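Local coordinates for protein Pab-dependent poly(a)-specific ribonuclease subunit PAN2 (Neurospora crassa, PDB 4CZX) that probably acts as the catalytic subunit of the PAN deadenylation complex, which shortens mRNA poly(A) tails, and is represented here by its N-terminal WD40 domain, at residues F242-H248 / V261-Q267; N196-S201 / A247-M251; C14-P18 / K308-Y312. One frame throughout, in Å; residues are numbered along the deposited sequence.

The PAN2 WD40 domain is a seven-bladed beta propeller, and the three contacts sample it from the hub outward. Contact 2, the most central, sets the innermost strands of two adjacent blades side by side and joins them largely through polar side chains. Contact 1 shares Ala247 and His248 with it; there the loop entering strand 248-251 meets strand 258-262 and the turn beyond, combining a beta bulge with buried apolar packing. The two also touch, Val261 CG2 lying 4.1 Å from Val249 CG2. Contact 3, only partly buried and about 19 and 21 Å from contacts 1 and 2 between centres, is instead a regular antiparallel pair joining strand 10-16, near the N-terminus, to strand 310-315, near the C-terminus, within another blade.

Contact 1. Residues F242-H248 / V261-Q267; sequences FAPLAAH and VVNQAGQ
Phe242, with chi1 in the t well, sets one ring face against Val261: CG1 sits 3.4 Å from the ring centroid and 4° off the normal, a CH-pi contact. Val261 CG1 also reaches Ala246 CB at 3.9 Å. Phe242-Leu245 forms a type I turn, Leu245 at positive phi (76/118), and Pro244 O accepts Asn263 ND2 at 3.1 Å. The chain then enters the innermost strand of a propeller blade through a classic beta bulge, Ala247 and His248 both facing Val262 of the next strand. Ala247 N and His248 N donate to Val262 O at 3.0 and 3.1 Å, while Val262 N returns a bond to His248 O at 2.9 Å, antiparallel. Beyond Val262, Asn263-Gly266 makes a type I turn with a G1 bulge at Gly266 (84/12): Gly266 N bonds Asn263 O at 3.0 Å, and Asn263 N bonds Gln267 O at 2.9 Å. Asn263 OD1 accepts Gln267 N at 2.9 Å. Water 1 links Leu245 O (2.7 Å) to Gln264 N (3.0 Å).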
loop_
_atom_site.group_PDB
_atom_site.type_symbol
_atom_site.label_atom_id
_atom_site.label_comp_id
_atom_site.label_asym_id
_atom_site.label_seq_id
_atom_site.Cartn_x
_atom_site.Cartn_y
_atom_site.Cartn_z
ATOM N N PHE A 242 5.293 -34.785 -41.671
ATOM C CA PHE A 242 5.624 -34.802 -40.259
ATOM C C PHE A 242 4.488 -35.468 -39.480
ATOM O O PHE A 242 3.637 -34.791 -38.892
ATOM C CB PHE A 242 5.882 -33.376 -39.759
ATOM C CG PHE A 242 6.514 -33.312 -38.404
ATOM C CD1 PHE A 242 7.853 -33.615 -38.231
ATOM C CD2 PHE A 242 5.768 -32.949 -37.299
ATOM C CE1 PHE A 242 8.439 -33.541 -36.973
ATOM C CE2 PHE A 242 6.348 -32.870 -36.039
ATOM C CZ PHE A 242 7.680 -33.167 -35.872
ATOM N N ALA A 243 4.489 -36.800 -39.497
ATOM C CA ALA A 243 3.441 -37.614 -38.873
ATOM C C ALA A 243 3.156 -37.301 -37.398
ATOM O O ALA A 243 2.007 -37.411 -36.967
ATOM C CB ALA A 243 3.780 -39.096 -39.024
ATOM N N PRO A 244 4.181 -36.919 -36.606
ATOM C CA PRO A 244 3.821 -36.552 -35.223
ATOM C C PRO A 244 2.966 -35.289 -35.077
ATOM O O PRO A 244 2.664 -34.942 -33.937
ATOM C CB PRO A 244 5.185 -36.337 -34.554
ATOM C CG PRO A 244 6.129 -37.185 -35.362
ATOM C CD PRO A 244 5.641 -37.062 -36.765
ATOM N N LEU A 245 2.579 -34.660 -36.191
ATOM C CA LEU A 245 1.803 -33.405 -36.235
ATOM C C LEU A 245 2.668 -32.194 -35.916
ATOM O O LEU A 245 3.197 -32.065 -34.813
ATOM C CB LEU A 245 0.604 -33.433 -35.289
ATOM C CG LEU A 245 -0.309 -34.633 -35.537
ATOM C CD1 LEU A 245 -1.558 -34.517 -34.693
ATOM C CD2 LEU A 245 -0.632 -34.747 -37.035
ATOM N N ALA A 246 2.773 -31.289 -36.879
ATOM C CA ALA A 246 3.727 -30.178 -36.779
ATOM C C ALA A 246 3.129 -28.976 -36.083
ATOM O O ALA A 246 2.191 -28.365 -36.590
ATOM C CB ALA A 246 4.220 -29.790 -38.152
ATOM N N ALA A 247 3.702 -28.632 -34.931
ATOM C CA ALA A 247 3.203 -27.542 -34.099
ATOM C C ALA A 247 4.063 -26.288 -34.257
ATOM O O ALA A 247 3.539 -25.171 -34.292
ATOM C CB ALA A 247 3.157 -27.980 -32.644
ATOM N N HIS A 248 5.380 -26.479 -34.338
ATOM C CA HIS A 248 6.308 -25.356 -34.474
ATOM C C HIS A 248 7.424 -25.669 -35.447
ATOM O O HIS A 248 7.757 -26.842 -35.689
ATOM C CB HIS A 248 6.900 -24.971 -33.114
ATOM C CG HIS A 248 5.856 -24.737 -32.070
ATOM N ND1 HIS A 248 5.134 -23.567 -31.992
ATOM C CD2 HIS A 248 5.379 -25.546 -31.100
ATOM C CE1 HIS A 248 4.252 -23.668 -31.013
ATOM N NE2 HIS A 248 4.384 -24.857 -30.455
ATOM N N VAL A 261 11.637 -28.982 -36.899
ATOM C CA VAL A 261 10.198 -29.180 -36.730
ATOM C C VAL A 261 9.865 -29.878 -35.420
ATOM O O VAL A 261 10.489 -30.885 -35.072
ATOM C CB VAL A 261 9.622 -30.010 -37.890
ATOM C CG1 VAL A 261 8.097 -30.034 -37.813
ATOM C CG2 VAL A 261 10.102 -29.444 -39.213
ATOM N N VAL A 262 8.865 -29.361 -34.711
ATOM C CA VAL A 262 8.586 -29.799 -33.357
ATOM C C VAL A 262 7.108 -30.146 -33.188
ATOM O O VAL A 262 6.241 -29.396 -33.634
ATOM C CB VAL A 262 8.962 -28.703 -32.322
ATOM C CG1 VAL A 262 8.868 -29.250 -30.908
ATOM C CG2 VAL A 262 10.368 -28.161 -32.598
ATOM N N ASN A 263 6.826 -31.270 -32.540
ATOM C CA ASN A 263 5.444 -31.614 -32.212
ATOM C C ASN A 263 5.160 -31.326 -30.740
ATOM O O ASN A 263 6.069 -30.999 -29.974
ATOM C CB ASN A 263 5.149 -33.080 -32.592
ATOM C CG ASN A 263 5.277 -34.061 -31.432
ATOM O OD1 ASN A 263 6.123 -33.926 -30.553
ATOM N ND2 ASN A 263 4.428 -35.086 -31.451
ATOM N N GLN A 264 3.900 -31.447 -30.337
ATOM C CA GLN A 264 3.512 -31.019 -28.999
ATOM C C GLN A 264 4.061 -31.918 -27.888
ATOM O O GLN A 264 4.071 -31.526 -26.720
ATOM C CB GLN A 264 1.983 -30.937 -28.916
ATOM C CG GLN A 264 1.435 -29.763 -29.729
ATOM C CD GLN A 264 -0.042 -29.511 -29.477
ATOM O OE1 GLN A 264 -0.856 -30.427 -29.534
ATOM N NE2 GLN A 264 -0.389 -28.260 -29.201
ATOM N N ALA A 265 4.527 -33.109 -28.249
ATOM C CA ALA A 265 5.151 -34.004 -27.277
ATOM C C ALA A 265 6.659 -33.764 -27.160
ATOM O O ALA A 265 7.363 -34.478 -26.443
ATOM C CB ALA A 265 4.874 -35.452 -27.642
ATOM N N GLY A 266 7.156 -32.768 -27.878
ATOM C CA GLY A 266 8.572 -32.435 -27.816
ATOM C C GLY A 266 9.458 -33.265 -28.732
ATOM O O GLY A 266 10.686 -33.245 -28.602
ATOM N N GLN A 267 8.844 -34.004 -29.653
ATOM C CA GLN A 267 9.606 -34.701 -30.681
ATOM C C GLN A 267 10.052 -33.706 -31.741
ATOM O O GLN A 267 9.257 -32.896 -32.214
ATOM C CB GLN A 267 8.789 -35.821 -31.320
ATOM C CG GLN A 267 9.518 -36.511 -32.460
ATOM C CD GLN A 267 8.754 -37.688 -33.030
ATOM O OE1 GLN A 267 9.125 -38.230 -34.073
ATOM N NE2 GLN A 267 7.681 -38.092 -32.348
HETATM O O HOH W 1 1.830 -31.769 -32.451
HETATM O O HOH W 2 2.089 -26.107 -29.560
#

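Contact 2. Residues N196-S201 / A247-M251; sequences NDLDTS and AHVRM
Asn196 lies at the corner where its chain turns into strand 197-200; its side chain, chi1 t, extends so that ND2 donates to Ala247 O at 2.9 Å. Water 3 joins Asn196 O (2.6 Å) to His248 ND1 (3.0 Å). Asp197, also t, points toward the neighbouring strand: OD2 accepts Val249 N at 3.1 Å and, weakly, His248 ND1 at 3.5 Å, while OD1 makes a salt bridge with Arg250 NH1 at 2.9 Å. The guanidinium curls back on m,m,t angles, NH1 also donating to Val249 O at 3.0 Å; its NE pairs with Asp294. Strands 197-200 and 248-251 are the innermost strands of adjacent propeller blades, running parallel (8°) with axes 6.0 Å apart, Asp197 level with His248 and Asp199 with Arg250 (CA-CA 5.5 Å each). At this spacing aspartate carboxylates, rather than backbone bridges, span the gap. Leu198 has its CA-CB bond directed away, and its side chain touches Thr207 and Ala168. Asp199 repeats the pattern in the t rotamer, OD2 accepting Met251 N at 2.7 Å and OD1 pairing with Lys160. Thr200 turns away again, and Ser201 OG approaches Met251 CE at 3.9 Å.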
loop_
_atom_site.group_PDB
_atom_site.type_symbol
_atom_site.label_atom_id
_atom_site.label_comp_id
_atom_site.label_asym_id
_atom_site.label_seq_id
_atom_site.Cartn_x
_atom_site.Cartn_y
_atom_site.Cartn_z
ATOM N N ASN A 196 -0.237 -21.866 -36.680
ATOM C CA ASN A 196 0.262 -21.894 -35.312
ATOM C C ASN A 196 1.698 -21.347 -35.205
ATOM O O ASN A 196 2.161 -20.975 -34.121
ATOM C CB ASN A 196 0.215 -23.324 -34.766
ATOM C CG ASN A 196 0.361 -23.365 -33.262
ATOM O OD1 ASN A 196 -0.331 -22.644 -32.555
ATOM N ND2 ASN A 196 1.281 -24.180 -32.765
ATOM N N ASP A 197 2.396 -21.312 -36.336
ATOM C CA ASP A 197 3.785 -20.865 -36.360
ATOM C C ASP A 197 4.217 -20.526 -37.780
ATOM O O ASP A 197 3.776 -21.150 -38.751
ATOM C CB ASP A 197 4.715 -21.941 -35.779
ATOM C CG ASP A 197 6.032 -21.354 -35.235
ATOM O OD1 ASP A 197 6.260 -20.138 -35.394
ATOM O OD2 ASP A 197 6.826 -22.110 -34.631
ATOM N N LEU A 198 5.106 -19.546 -37.892
ATOM C CA LEU A 198 5.687 -19.158 -39.168
ATOM C C LEU A 198 7.151 -18.791 -38.951
ATOM O O LEU A 198 7.481 -18.090 -37.998
ATOM C CB LEU A 198 4.921 -17.974 -39.790
ATOM C CG LEU A 198 5.472 -17.465 -41.142
ATOM C CD1 LEU A 198 4.367 -16.921 -42.045
ATOM C CD2 LEU A 198 6.566 -16.403 -40.981
ATOM N N ASP A 199 8.022 -19.271 -39.832
ATOM C CA ASP A 199 9.391 -18.765 -39.885
ATOM C C ASP A 199 9.763 -18.569 -41.339
ATOM O O ASP A 199 9.111 -19.111 -42.235
ATOM C CB ASP A 199 10.382 -19.708 -39.189
ATOM C CG ASP A 199 11.686 -18.998 -38.808
ATOM O OD1 ASP A 199 11.696 -17.750 -38.834
ATOM O OD2 ASP A 199 12.680 -19.680 -38.489
ATOM N N THR A 200 10.813 -17.792 -41.583
ATOM C CA THR A 200 11.233 -17.545 -42.944
ATOM C C THR A 200 12.713 -17.183 -42.985
ATOM O O THR A 200 13.226 -16.563 -42.060
ATOM C CB THR A 200 10.372 -16.423 -43.606
ATOM O OG1 THR A 200 10.904 -16.101 -44.894
ATOM C CG2 THR A 200 10.347 -15.157 -42.747
ATOM N N SER A 201 13.375 -17.635 -44.046
ATOM C CA SER A 201 14.726 -17.226 -44.408
ATOM C C SER A 201 14.597 -16.427 -45.692
ATOM O O SER A 201 13.484 -16.251 -46.188
ATOM C CB SER A 201 15.632 -18.438 -44.607
ATOM O OG SER A 201 15.185 -19.232 -45.702
ATOM N N ALA A 247 3.702 -28.632 -34.931
ATOM C CA ALA A 247 3.203 -27.542 -34.099
ATOM C C ALA A 247 4.063 -26.288 -34.257
ATOM O O ALA A 247 3.539 -25.171 -34.292
ATOM C CB ALA A 247 3.157 -27.980 -32.644
ATOM N N HIS A 248 5.380 -26.479 -34.338
ATOM C CA HIS A 248 6.308 -25.356 -34.474
ATOM C C HIS A 248 7.424 -25.669 -35.447
ATOM O O HIS A 248 7.757 -26.842 -35.689
ATOM C CB HIS A 248 6.900 -24.971 -33.114
ATOM C CG HIS A 248 5.856 -24.737 -32.070
ATOM N ND1 HIS A 248 5.134 -23.567 -31.992
ATOM C CD2 HIS A 248 5.379 -25.546 -31.100
ATOM C CE1 HIS A 248 4.252 -23.668 -31.013
ATOM N NE2 HIS A 248 4.384 -24.857 -30.455
ATOM N N VAL A 249 7.991 -24.606 -36.009
ATOM C CA VAL A 249 9.055 -24.733 -36.982
ATOM C C VAL A 249 9.964 -23.506 -36.947
ATOM O O VAL A 249 9.515 -22.369 -36.758
ATOM C CB VAL A 249 8.495 -24.939 -38.415
ATOM C CG1 VAL A 249 7.761 -23.687 -38.900
ATOM C CG2 VAL A 249 9.594 -25.359 -39.384
ATOM N N ARG A 250 11.256 -23.765 -37.095
ATOM C CA ARG A 250 12.244 -22.711 -37.266
ATOM C C ARG A 250 13.206 -23.122 -38.358
ATOM O O ARG A 250 13.603 -24.285 -38.429
ATOM C CB ARG A 250 13.022 -22.448 -35.974
ATOM C CG ARG A 250 12.229 -21.758 -34.876
ATOM C CD ARG A 250 11.914 -20.319 -35.248
ATOM N NE ARG A 250 11.216 -19.602 -34.174
ATOM C CZ ARG A 250 9.905 -19.397 -34.137
ATOM N NH1 ARG A 250 9.110 -19.884 -35.090
ATOM N NH2 ARG A 250 9.382 -18.718 -33.131
ATOM N N MET A 251 13.589 -22.162 -39.197
ATOM C CA MET A 251 14.678 -22.382 -40.146
ATOM C C MET A 251 15.983 -22.439 -39.373
ATOM O O MET A 251 16.192 -21.660 -38.436
ATOM C CB MET A 251 14.744 -21.271 -41.193
ATOM C CG MET A 251 13.548 -21.236 -42.125
ATOM S SD MET A 251 13.373 -22.754 -43.084
ATOM C CE MET A 251 14.885 -22.782 -44.061
HETATM O O HOH W 3 4.291 -20.755 -32.647
HETATM O O HOH W 4 6.439 -18.207 -33.158
#

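Contact 3. Residues C14-P18 / K308-Y312; sequences CVAYP and KHNTY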
loop_
_atom_site.group_PDB
_atom_site.type_symbol
_atom_site.label_atom_id
_atom_site.label_comp_id
_atom_site.label_asym_id
_atom_site.label_seq_id
_atom_site.Cartn_x
_atom_site.Cartn_y
_atom_site.Cartn_z
ATOM N N CYS A 14 16.769 -25.565 -17.510
ATOM C CA CYS A 14 15.324 -25.487 -17.379
ATOM C C CYS A 14 14.955 -24.421 -16.363
ATOM O O CYS A 14 15.692 -24.191 -15.402
ATOM C CB CYS A 14 14.745 -26.843 -16.963
ATOM S SG CYS A 14 12.969 -26.825 -16.616
ATOM N N VAL A 15 13.821 -23.773 -16.579
ATOM C CA VAL A 15 13.330 -22.808 -15.618
ATOM C C VAL A 15 11.808 -22.815 -15.647
ATOM O O VAL A 15 11.194 -23.059 -16.683
ATOM C CB VAL A 15 13.885 -21.377 -15.887
ATOM C CG1 VAL A 15 13.292 -20.788 -17.160
ATOM C CG2 VAL A 15 13.602 -20.454 -14.684
ATOM N N ALA A 16 11.200 -22.595 -14.488
ATOM C CA ALA A 16 9.767 -22.398 -14.415
ATOM C C ALA A 16 9.486 -20.908 -14.522
ATOM O O ALA A 16 9.965 -20.121 -13.705
ATOM C CB ALA A 16 9.210 -22.975 -13.113
ATOM N N TYR A 17 8.738 -20.502 -15.540
ATOM C CA TYR A 17 8.446 -19.078 -15.702
ATOM C C TYR A 17 7.136 -18.894 -16.461
ATOM O O TYR A 17 7.047 -19.246 -17.637
ATOM C CB TYR A 17 9.608 -18.337 -16.419
ATOM C CG TYR A 17 9.502 -16.837 -16.233
ATOM C CD1 TYR A 17 9.925 -16.238 -15.053
ATOM C CD2 TYR A 17 8.920 -16.032 -17.204
ATOM C CE1 TYR A 17 9.804 -14.877 -14.856
ATOM C CE2 TYR A 17 8.796 -14.681 -17.022
ATOM C CZ TYR A 17 9.239 -14.107 -15.841
ATOM O OH TYR A 17 9.105 -12.761 -15.643
ATOM N N PRO A 18 6.097 -18.360 -15.787
ATOM C CA PRO A 18 6.080 -17.917 -14.385
ATOM C C PRO A 18 6.003 -19.086 -13.401
ATOM O O PRO A 18 5.221 -20.006 -13.618
ATOM C CB PRO A 18 4.815 -17.052 -14.312
ATOM C CG PRO A 18 3.878 -17.693 -15.324
ATOM C CD PRO A 18 4.796 -18.140 -16.452
ATOM N N LYS A 308 3.018 -26.556 -18.687
ATOM C CA LYS A 308 3.218 -26.705 -17.243
ATOM C C LYS A 308 4.171 -25.630 -16.691
ATOM O O LYS A 308 4.688 -25.761 -15.577
ATOM C CB LYS A 308 3.763 -28.099 -16.915
ATOM C CG LYS A 308 2.801 -29.265 -17.234
ATOM C CD LYS A 308 1.399 -29.041 -16.686
ATOM C CE LYS A 308 0.501 -30.265 -16.934
ATOM N NZ LYS A 308 0.476 -30.684 -18.374
ATOM N N HIS A 309 4.390 -24.588 -17.495
ATOM C CA HIS A 309 5.216 -23.411 -17.163
ATOM C C HIS A 309 6.737 -23.640 -17.255
ATOM O O HIS A 309 7.519 -22.782 -16.840
ATOM C CB HIS A 309 4.877 -22.870 -15.759
ATOM C CG HIS A 309 3.465 -22.387 -15.608
ATOM N ND1 HIS A 309 3.146 -21.238 -14.917
ATOM C CD2 HIS A 309 2.287 -22.908 -16.032
ATOM C CE1 HIS A 309 1.837 -21.061 -14.936
ATOM N NE2 HIS A 309 1.292 -22.062 -15.602
ATOM N N ASN A 310 7.171 -24.769 -17.808
ATOM C CA ASN A 310 8.607 -24.998 -17.948
ATOM C C ASN A 310 9.134 -24.472 -19.262
ATOM O O ASN A 310 8.466 -24.575 -20.285
ATOM C CB ASN A 310 8.950 -26.484 -17.857
ATOM C CG ASN A 310 8.373 -27.140 -16.633
ATOM O OD1 ASN A 310 8.781 -26.842 -15.511
ATOM N ND2 ASN A 310 7.421 -28.053 -16.838
ATOM N N THR A 311 10.335 -23.905 -19.237
ATOM C CA THR A 311 11.069 -23.660 -20.472
ATOM C C THR A 311 12.406 -24.380 -20.397
ATOM O O THR A 311 13.135 -24.243 -19.411
ATOM C CB THR A 311 11.293 -22.170 -20.736
ATOM O OG1 THR A 311 10.031 -21.544 -20.987
ATOM C CG2 THR A 311 12.193 -21.969 -21.957
ATOM N N TYR A 312 12.701 -25.157 -21.440
ATOM C CA TYR A 312 13.887 -25.997 -21.508
ATOM C C TYR A 312 14.827 -25.503 -22.588
ATOM O O TYR A 312 14.383 -24.999 -23.617
ATOM C CB TYR A 312 13.530 -27.450 -21.823
ATOM C CG TYR A 312 12.503 -28.087 -20.924
ATOM C CD1 TYR A 312 11.146 -27.936 -21.173
ATOM C CD2 TYR A 312 12.888 -28.871 -19.850
ATOM C CE1 TYR A 312 10.199 -28.534 -20.364
ATOM C CE2 TYR A 312 11.949 -29.477 -19.035
ATOM C CZ TYR A 312 10.604 -29.300 -19.295
ATOM O OH TYR A 312 9.663 -29.890 -18.481
HETATM O O HOH W 5 8.170 -21.199 -19.089
#
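Strands 14-16 and 310-312 run antiparallel, their short axes 4.7 Å apart at 162°. Val15 and Thr311 form a hydrogen-bonded pair, with Val15 N to Thr311 O at 3.0 Å and Thr311 N to Val15 O at 2.8 Å; Cys14 with Tyr312 and Ala16 with Asn310 are the flanking non-hydrogen-bonded pairs. The ladder runs on past the strand ends, Tyr17 N donating to His309 O at 2.9 Å, just where His309 adopts a positive phi (77/10) and the Tyr17-Pro18 peptide turns cis. His309 ND1 then donates to Pro18 O at 2.7 Å, approached near the plane of the imidazole. Water 5 bridges Tyr17 O (2.7 Å), His309 O (2.8 Å) and Thr311 OG1 (2.7 Å). On the face carrying Cys14, Ala16, Asn310 and Tyr312, Cys14 SG lies obliquely near the tyrosine ring, 4.2 Å from its centroid, while Tyr312 OH bonds Gln287 N. Val15 and Thr311 share the other face and pack on Ile44 of the next blade. Because strand 10-16 comes from the N-terminus and the other three strands of this blade from the C-terminal end, the pairing is the "velcro" closure characteristic of WD40 beta propellers.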